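Probable quinone reductase Qor (NADPH:quinone reductase) (Zeta-crystallin homolog protein) (PDB 4RVU) binds NADPH and probably uses it to reduce quinones, as a zeta-crystallin-like member of the medium-chain dehydrogenase/reductase family. Local coordinates at residues A126-K138 with G157-L169. Numbering follows the deposited sequence.
Sequences ALLKGLTAHYLLK and GVGLILTQWATHL. With NDP (NADPH dihydro-nicotinamide-adenine-dinucleotide phosphate), chain E.
A133 lies against I161, L162 and W165 where segment 126-138 of helix 120-140 crosses helix 157-168 at -48°. Its CB meets I161 CG2 at 3.6 Å, and its small side chain is consistent with the close approach of the backbones here. Two knobs-into-holes lock the tight part. I161 sits among A126, K129, G130 and A133. W165 fills the next hole, between A133, H134, L137 and K138: CG anti to the backbone N (chi1 -151°) carries the indole's six-membered ring toward G130 and H134, with CZ3 3.6 Å from G130 O, and L137 CD1 comes to 3.6 Å from W165 CB. L162 CD2 lies between A133 and L137, 3.7 Å from L137 CG. The six-membered ring of W165 and the H134 imidazole meet obliquely, planes at 58°, with W165 CH2 at the imidazole edge, 3.5 Å from H134 CD2. E289 and R286 hydrogen-bond the two imidazole nitrogens and so fix its rotation. No hydrogen bond joins the two helices directly.

Packing thins toward K138 and L169, both partly exposed, where K138 CE only grazes L169 CD1 at 4.1 Å. Here a water takes the indole N-H of W165 and, weakly, a bond from K138 NZ, which forms a salt bridge with E289.

At the other end, the amides of G157 and V158 donate to NADPH pyrophosphate oxygens O1A and O1N. K129 CD rests on G157 CA (3.7 Å), its CB and CG cross V158 CG2 obliquely, and its NZ forms a salt bridge with E66 and a hydrogen bond with N44. Separately, Y135, not touching 157-169, hydrogen-bonds through OH to carboxamide oxygen O7N (2.7 Å). Helix 280-295 packs on L131, Y135 and W165; T163, A166 and T167 seat helix 157-168 on strand 172-176, and Y221 of strand 217-222 touches one leucine from each helix, L137 and L162.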
loop_
_atom_site.group_PDB
_atom_site.type_symbol
_atom_site.label_atom_id
_atom_site.label_comp_id
_atom_site.label_asym_id
_atom_site.label_seq_id
_atom_site.Cartn_x
_atom_site.Cartn_y
_atom_site.Cartn_z
ATOM N N ALA A 126 -6.084 -1.204 -27.216
ATOM C CA ALA A 126 -5.945 -2.248 -26.199
ATOM C C ALA A 126 -4.650 -2.218 -25.401
ATOM O O ALA A 126 -4.658 -2.544 -24.215
ATOM C CB ALA A 126 -6.120 -3.625 -26.836
ATOM N N LEU A 127 -3.530 -1.871 -26.031
ATOM C CA LEU A 127 -2.227 -2.119 -25.392
ATOM C C LEU A 127 -1.925 -1.351 -24.105
ATOM O O LEU A 127 -1.722 -1.969 -23.064
ATOM C CB LEU A 127 -1.056 -1.958 -26.375
ATOM C CG LEU A 127 0.241 -2.492 -25.736
ATOM C CD1 LEU A 127 0.223 -4.026 -25.618
ATOM C CD2 LEU A 127 1.511 -2.017 -26.440
ATOM N N LEU A 128 -1.858 -0.023 -24.155
ATOM C CA LEU A 128 -1.489 0.725 -22.943
ATOM C C LEU A 128 -2.484 0.450 -21.826
ATOM O O LEU A 128 -2.099 0.155 -20.688
ATOM C CB LEU A 128 -1.410 2.236 -23.213
ATOM C CG LEU A 128 -0.744 3.078 -22.107
ATOM C CD1 LEU A 128 -0.101 4.339 -22.687
ATOM C CD2 LEU A 128 -1.729 3.464 -21.009
ATOM N N LYS A 129 -3.766 0.536 -22.152
ATOM C CA LYS A 129 -4.792 0.349 -21.141
ATOM C C LYS A 129 -4.905 -1.115 -20.691
ATOM O O LYS A 129 -5.178 -1.398 -19.511
ATOM C CB LYS A 129 -6.116 0.891 -21.659
ATOM C CG LYS A 129 -6.103 2.401 -21.908
ATOM C CD LYS A 129 -7.353 2.774 -22.716
ATOM C CE LYS A 129 -7.130 3.915 -23.700
ATOM N NZ LYS A 129 -5.933 3.790 -24.604
ATOM N N GLY A 130 -4.684 -2.043 -21.620
ATOM C CA GLY A 130 -4.709 -3.462 -21.303
ATOM C C GLY A 130 -3.541 -3.929 -20.450
ATOM O O GLY A 130 -3.721 -4.773 -19.555
ATOM N N LEU A 131 -2.350 -3.395 -20.721
ATOM C CA LEU A 131 -1.176 -3.668 -19.878
ATOM C C LEU A 131 -1.441 -3.128 -18.486
ATOM O O LEU A 131 -1.033 -3.717 -17.475
ATOM C CB LEU A 131 0.096 -3.033 -20.462
ATOM C CG LEU A 131 0.665 -3.576 -21.775
ATOM C CD1 LEU A 131 1.771 -2.653 -22.312
ATOM C CD2 LEU A 131 1.209 -4.985 -21.580
ATOM N N THR A 132 -2.136 -1.999 -18.421
ATOM C CA THR A 132 -2.475 -1.403 -17.130
ATOM C C THR A 132 -3.475 -2.273 -16.372
ATOM O O THR A 132 -3.274 -2.557 -15.198
ATOM C CB THR A 132 -3.014 0.015 -17.300
ATOM O OG1 THR A 132 -2.007 0.824 -17.925
ATOM C CG2 THR A 132 -3.385 0.622 -15.950
ATOM N N ALA A 133 -4.542 -2.707 -17.036
ATOM C CA ALA A 133 -5.482 -3.624 -16.394
ATOM C C ALA A 133 -4.765 -4.893 -15.933
ATOM O O ALA A 133 -5.018 -5.390 -14.834
ATOM C CB ALA A 133 -6.647 -3.959 -17.328
ATOM N N HIS A 134 -3.846 -5.403 -16.750
ATOM C CA HIS A 134 -3.110 -6.608 -16.375
ATOM C C HIS A 134 -2.348 -6.406 -15.070
ATOM O O HIS A 134 -2.486 -7.203 -14.139
ATOM C CB HIS A 134 -2.125 -7.035 -17.465
ATOM C CG HIS A 134 -1.422 -8.320 -17.164
ATOM N ND1 HIS A 134 -0.270 -8.382 -16.404
ATOM C CD2 HIS A 134 -1.720 -9.600 -17.496
ATOM C CE1 HIS A 134 0.117 -9.640 -16.298
ATOM N NE2 HIS A 134 -0.748 -10.401 -16.951
ATOM N N TYR A 135 -1.531 -5.357 -14.995
ATOM C CA TYR A 135 -0.710 -5.194 -13.795
ATOM C C TYR A 135 -1.584 -4.892 -12.575
ATOM O O TYR A 135 -1.274 -5.308 -11.451
ATOM C CB TYR A 135 0.458 -4.194 -14.003
ATOM C CG TYR A 135 0.177 -2.698 -13.837
ATOM C CD1 TYR A 135 -0.139 -2.161 -12.588
ATOM C CD2 TYR A 135 0.318 -1.821 -14.912
ATOM C CE1 TYR A 135 -0.370 -0.814 -12.421
ATOM C CE2 TYR A 135 0.099 -0.460 -14.754
ATOM C CZ TYR A 135 -0.242 0.033 -13.503
ATOM O OH TYR A 135 -0.462 1.382 -13.314
ATOM N N LEU A 136 -2.692 -4.195 -12.803
ATOM C CA LEU A 136 -3.610 -3.880 -11.705
ATOM C C LEU A 136 -4.234 -5.150 -11.122
ATOM O O LEU A 136 -4.339 -5.280 -9.898
ATOM C CB LEU A 136 -4.693 -2.894 -12.164
ATOM C CG LEU A 136 -4.292 -1.423 -12.318
ATOM C CD1 LEU A 136 -5.412 -0.592 -12.958
ATOM C CD2 LEU A 136 -3.845 -0.810 -10.986
ATOM N N LEU A 137 -4.627 -6.079 -11.994
ATOM C CA LEU A 137 -5.336 -7.303 -11.594
ATOM C C LEU A 137 -4.424 -8.466 -11.238
ATOM O O LEU A 137 -4.847 -9.397 -10.561
ATOM C CB LEU A 137 -6.272 -7.761 -12.708
ATOM C CG LEU A 137 -7.455 -6.859 -13.004
ATOM C CD1 LEU A 137 -8.122 -7.306 -14.290
ATOM C CD2 LEU A 137 -8.439 -6.913 -11.859
ATOM N N LYS A 138 -3.186 -8.435 -11.718
ATOM C CA LYS A 138 -2.289 -9.572 -11.526
ATOM C C LYS A 138 -1.133 -9.284 -10.573
ATOM O O LYS A 138 -0.553 -10.212 -10.010
ATOM C CB LYS A 138 -1.729 -10.055 -12.875
ATOM C CG LYS A 138 -2.770 -10.646 -13.821
ATOM C CD LYS A 138 -3.140 -12.068 -13.411
ATOM C CE LYS A 138 -4.195 -12.676 -14.343
ATOM N NZ LYS A 138 -3.731 -12.778 -15.727
ATOM N N GLY A 157 -11.770 3.620 -20.961
ATOM C CA GLY A 157 -10.862 2.690 -21.616
ATOM C C GLY A 157 -10.338 1.608 -20.693
ATOM O O GLY A 157 -10.509 0.418 -20.963
ATOM N N VAL A 158 -9.699 2.019 -19.600
ATOM C CA VAL A 158 -9.197 1.062 -18.625
ATOM C C VAL A 158 -10.347 0.350 -17.919
ATOM O O VAL A 158 -10.303 -0.871 -17.699
ATOM C CB VAL A 158 -8.286 1.740 -17.588
ATOM C CG1 VAL A 158 -7.791 0.718 -16.572
ATOM C CG2 VAL A 158 -7.101 2.403 -18.272
ATOM N N GLY A 159 -11.377 1.113 -17.566
ATOM C CA GLY A 159 -12.515 0.573 -16.839
ATOM C C GLY A 159 -13.162 -0.653 -17.464
ATOM O O GLY A 159 -13.427 -1.644 -16.769
ATOM N N LEU A 160 -13.433 -0.589 -18.768
ATOM C CA LEU A 160 -14.091 -1.696 -19.447
ATOM C C LEU A 160 -13.178 -2.922 -19.493
ATOM O O LEU A 160 -13.649 -4.051 -19.401
ATOM C CB LEU A 160 -14.528 -1.289 -20.863
ATOM C CG LEU A 160 -15.696 -0.314 -20.969
ATOM C CD1 LEU A 160 -15.793 0.191 -22.412
ATOM C CD2 LEU A 160 -16.997 -0.999 -20.557
ATOM N N ILE A 161 -11.872 -2.708 -19.632
ATOM C CA ILE A 161 -10.945 -3.836 -19.671
ATOM C C ILE A 161 -10.833 -4.487 -18.289
ATOM O O ILE A 161 -10.862 -5.719 -18.173
ATOM C CB ILE A 161 -9.543 -3.439 -20.216
ATOM C CG1 ILE A 161 -9.662 -2.934 -21.659
ATOM C CG2 ILE A 161 -8.609 -4.650 -20.211
ATOM C CD1 ILE A 161 -8.343 -2.382 -22.243
ATOM N N LEU A 162 -10.721 -3.660 -17.249
ATOM C CA LEU A 162 -10.697 -4.169 -15.873
ATOM C C LEU A 162 -11.935 -5.010 -15.584
ATOM O O LEU A 162 -11.844 -6.100 -15.005
ATOM C CB LEU A 162 -10.601 -3.020 -14.855
ATOM C CG LEU A 162 -9.217 -2.405 -14.655
ATOM C CD1 LEU A 162 -9.305 -1.114 -13.863
ATOM C CD2 LEU A 162 -8.291 -3.401 -13.947
ATOM N N THR A 163 -13.089 -4.506 -16.006
ATOM C CA THR A 163 -14.365 -5.136 -15.679
ATOM C C THR A 163 -14.476 -6.498 -16.350
ATOM O O THR A 163 -14.749 -7.503 -15.684
ATOM C CB THR A 163 -15.525 -4.229 -16.075
ATOM O OG1 THR A 163 -15.430 -3.020 -15.309
ATOM C CG2 THR A 163 -16.869 -4.899 -15.806
ATOM N N GLN A 164 -14.194 -6.542 -17.652
ATOM C CA GLN A 164 -14.248 -7.800 -18.379
ATOM C C GLN A 164 -13.269 -8.816 -17.838
ATOM O O GLN A 164 -13.622 -9.983 -17.637
ATOM C CB GLN A 164 -13.957 -7.572 -19.855
ATOM C CG GLN A 164 -14.980 -6.722 -20.570
ATOM C CD GLN A 164 -14.595 -6.523 -22.018
ATOM O OE1 GLN A 164 -14.797 -7.408 -22.850
ATOM N NE2 GLN A 164 -14.008 -5.369 -22.323
ATOM N N TRP A 165 -12.034 -8.371 -17.614
ATOM C CA TRP A 165 -10.960 -9.284 -17.248
ATOM C C TRP A 165 -11.191 -9.840 -15.847
ATOM O O TRP A 165 -11.078 -11.047 -15.629
ATOM C CB TRP A 165 -9.606 -8.579 -17.325
ATOM C CG TRP A 165 -8.475 -9.499 -17.655
ATOM C CD1 TRP A 165 -8.440 -10.859 -17.490
ATOM C CD2 TRP A 165 -7.218 -9.133 -18.248
ATOM N NE1 TRP A 165 -7.228 -11.355 -17.928
ATOM C CE2 TRP A 165 -6.468 -10.317 -18.403
ATOM C CE3 TRP A 165 -6.660 -7.919 -18.647
ATOM C CZ2 TRP A 165 -5.185 -10.321 -18.962
ATOM C CZ3 TRP A 165 -5.385 -7.924 -19.202
ATOM C CH2 TRP A 165 -4.661 -9.117 -19.351
ATOM N N ALA A 166 -11.528 -8.961 -14.906
ATOM C CA ALA A 166 -11.862 -9.392 -13.548
ATOM C C ALA A 166 -13.049 -10.363 -13.550
ATOM O O ALA A 166 -13.012 -11.400 -12.887
ATOM C CB ALA A 166 -12.145 -8.180 -12.645
ATOM N N THR A 167 -14.092 -10.039 -14.306
ATOM C CA THR A 167 -15.263 -10.919 -14.409
ATOM C C THR A 167 -14.866 -12.302 -14.918
ATOM O O THR A 167 -15.299 -13.320 -14.379
ATOM C CB THR A 167 -16.323 -10.312 -15.321
ATOM O OG1 THR A 167 -16.776 -9.084 -14.734
ATOM C CG2 THR A 167 -17.507 -11.262 -15.480
ATOM N N HIS A 168 -14.024 -12.333 -15.947
ATOM C CA HIS A 168 -13.496 -13.591 -16.466
ATOM C C HIS A 168 -12.746 -14.378 -15.399
ATOM O O HIS A 168 -12.786 -15.611 -15.388
ATOM C CB HIS A 168 -12.563 -13.338 -17.650
ATOM C CG HIS A 168 -11.811 -14.554 -18.087
ATOM N ND1 HIS A 168 -12.419 -15.612 -18.732
ATOM C CD2 HIS A 168 -10.505 -14.890 -17.960
ATOM C CE1 HIS A 168 -11.516 -16.542 -18.992
ATOM N NE2 HIS A 168 -10.347 -16.128 -18.533
ATOM N N LEU A 169 -12.055 -13.668 -14.509
ATOM C CA LEU A 169 -11.302 -14.315 -13.431
ATOM C C LEU A 169 -12.169 -14.720 -12.221
ATOM O O LEU A 169 -11.642 -15.167 -11.197
ATOM C CB LEU A 169 -10.138 -13.424 -12.988
ATOM C CG LEU A 169 -9.119 -13.113 -14.087
ATOM C CD1 LEU A 169 -8.226 -11.926 -13.717
ATOM C CD2 LEU A 169 -8.274 -14.342 -14.370
HETATM P PA NDP E . -11.018 6.963 -19.498
HETATM O O1A NDP E . -11.374 6.428 -20.856
HETATM O O2A NDP E . -11.358 6.163 -18.274
HETATM O O5B NDP E . -11.653 8.432 -19.344
HETATM C C5B NDP E . -11.719 9.055 -18.066
HETATM C C4B NDP E . -13.075 8.736 -17.461
HETATM O O4B NDP E . -13.114 9.072 -16.073
HETATM C C3B NDP E . -14.179 9.551 -18.111
HETATM O O3B NDP E . -14.713 8.896 -19.262
HETATM C C2B NDP E . -15.208 9.687 -17.007
HETATM O O2B NDP E . -16.219 8.697 -17.135
HETATM C C1B NDP E . -14.433 9.482 -15.714
HETATM N N9A NDP E . -14.416 10.780 -15.001
HETATM C C8A NDP E . -14.930 11.015 -13.783
HETATM N N7A NDP E . -14.768 12.311 -13.428
HETATM C C5A NDP E . -14.145 12.933 -14.443
HETATM C C6A NDP E . -13.675 14.308 -14.724
HETATM N N6A NDP E . -13.846 15.298 -13.819
HETATM N N1A NDP E . -13.073 14.539 -15.909
HETATM C C2A NDP E . -12.901 13.559 -16.813
HETATM N N3A NDP E . -13.302 12.292 -16.626
HETATM C C4A NDP E . -13.919 11.920 -15.481
HETATM O O3 NDP E . -9.450 7.294 -19.490
HETATM P PN NDP E . -8.341 6.148 -19.672
HETATM O O1N NDP E . -9.035 4.820 -19.811
HETATM O O2N NDP E . -7.367 6.620 -20.719
HETATM O O5D NDP E . -7.591 6.173 -18.253
HETATM C C5D NDP E . -8.310 5.916 -17.050
HETATM C C4D NDP E . -7.563 6.514 -15.867
HETATM O O4D NDP E . -6.431 5.706 -15.553
HETATM C C3D NDP E . -7.026 7.891 -16.197
HETATM O O3D NDP E . -7.151 8.706 -15.032
HETATM C C2D NDP E . -5.560 7.674 -16.501
HETATM O O2D NDP E . -4.799 8.822 -16.122
HETATM C C1D NDP E . -5.226 6.467 -15.640
HETATM N N1N NDP E . -4.172 5.609 -16.183
HETATM C C2N NDP E . -3.166 5.259 -15.379
HETATM C C3N NDP E . -2.134 4.435 -15.805
HETATM C C7N NDP E . -1.033 4.089 -14.848
HETATM O O7N NDP E . -0.162 3.313 -15.200
HETATM N N7N NDP E . -1.043 4.635 -13.634
HETATM C C4N NDP E . -2.111 3.884 -17.211
HETATM C C5N NDP E . -3.267 4.329 -17.979
HETATM C C6N NDP E . -4.243 5.160 -17.441
HETATM P P2B NDP E . -17.596 8.817 -16.312
HETATM O O1X NDP E . -17.347 9.935 -15.341
HETATM O O2X NDP E . -18.627 9.131 -17.357
HETATM O O3X NDP E . -17.771 7.465 -15.684
HETATM O O HOH W 1 -6.044 -13.967 -17.868
#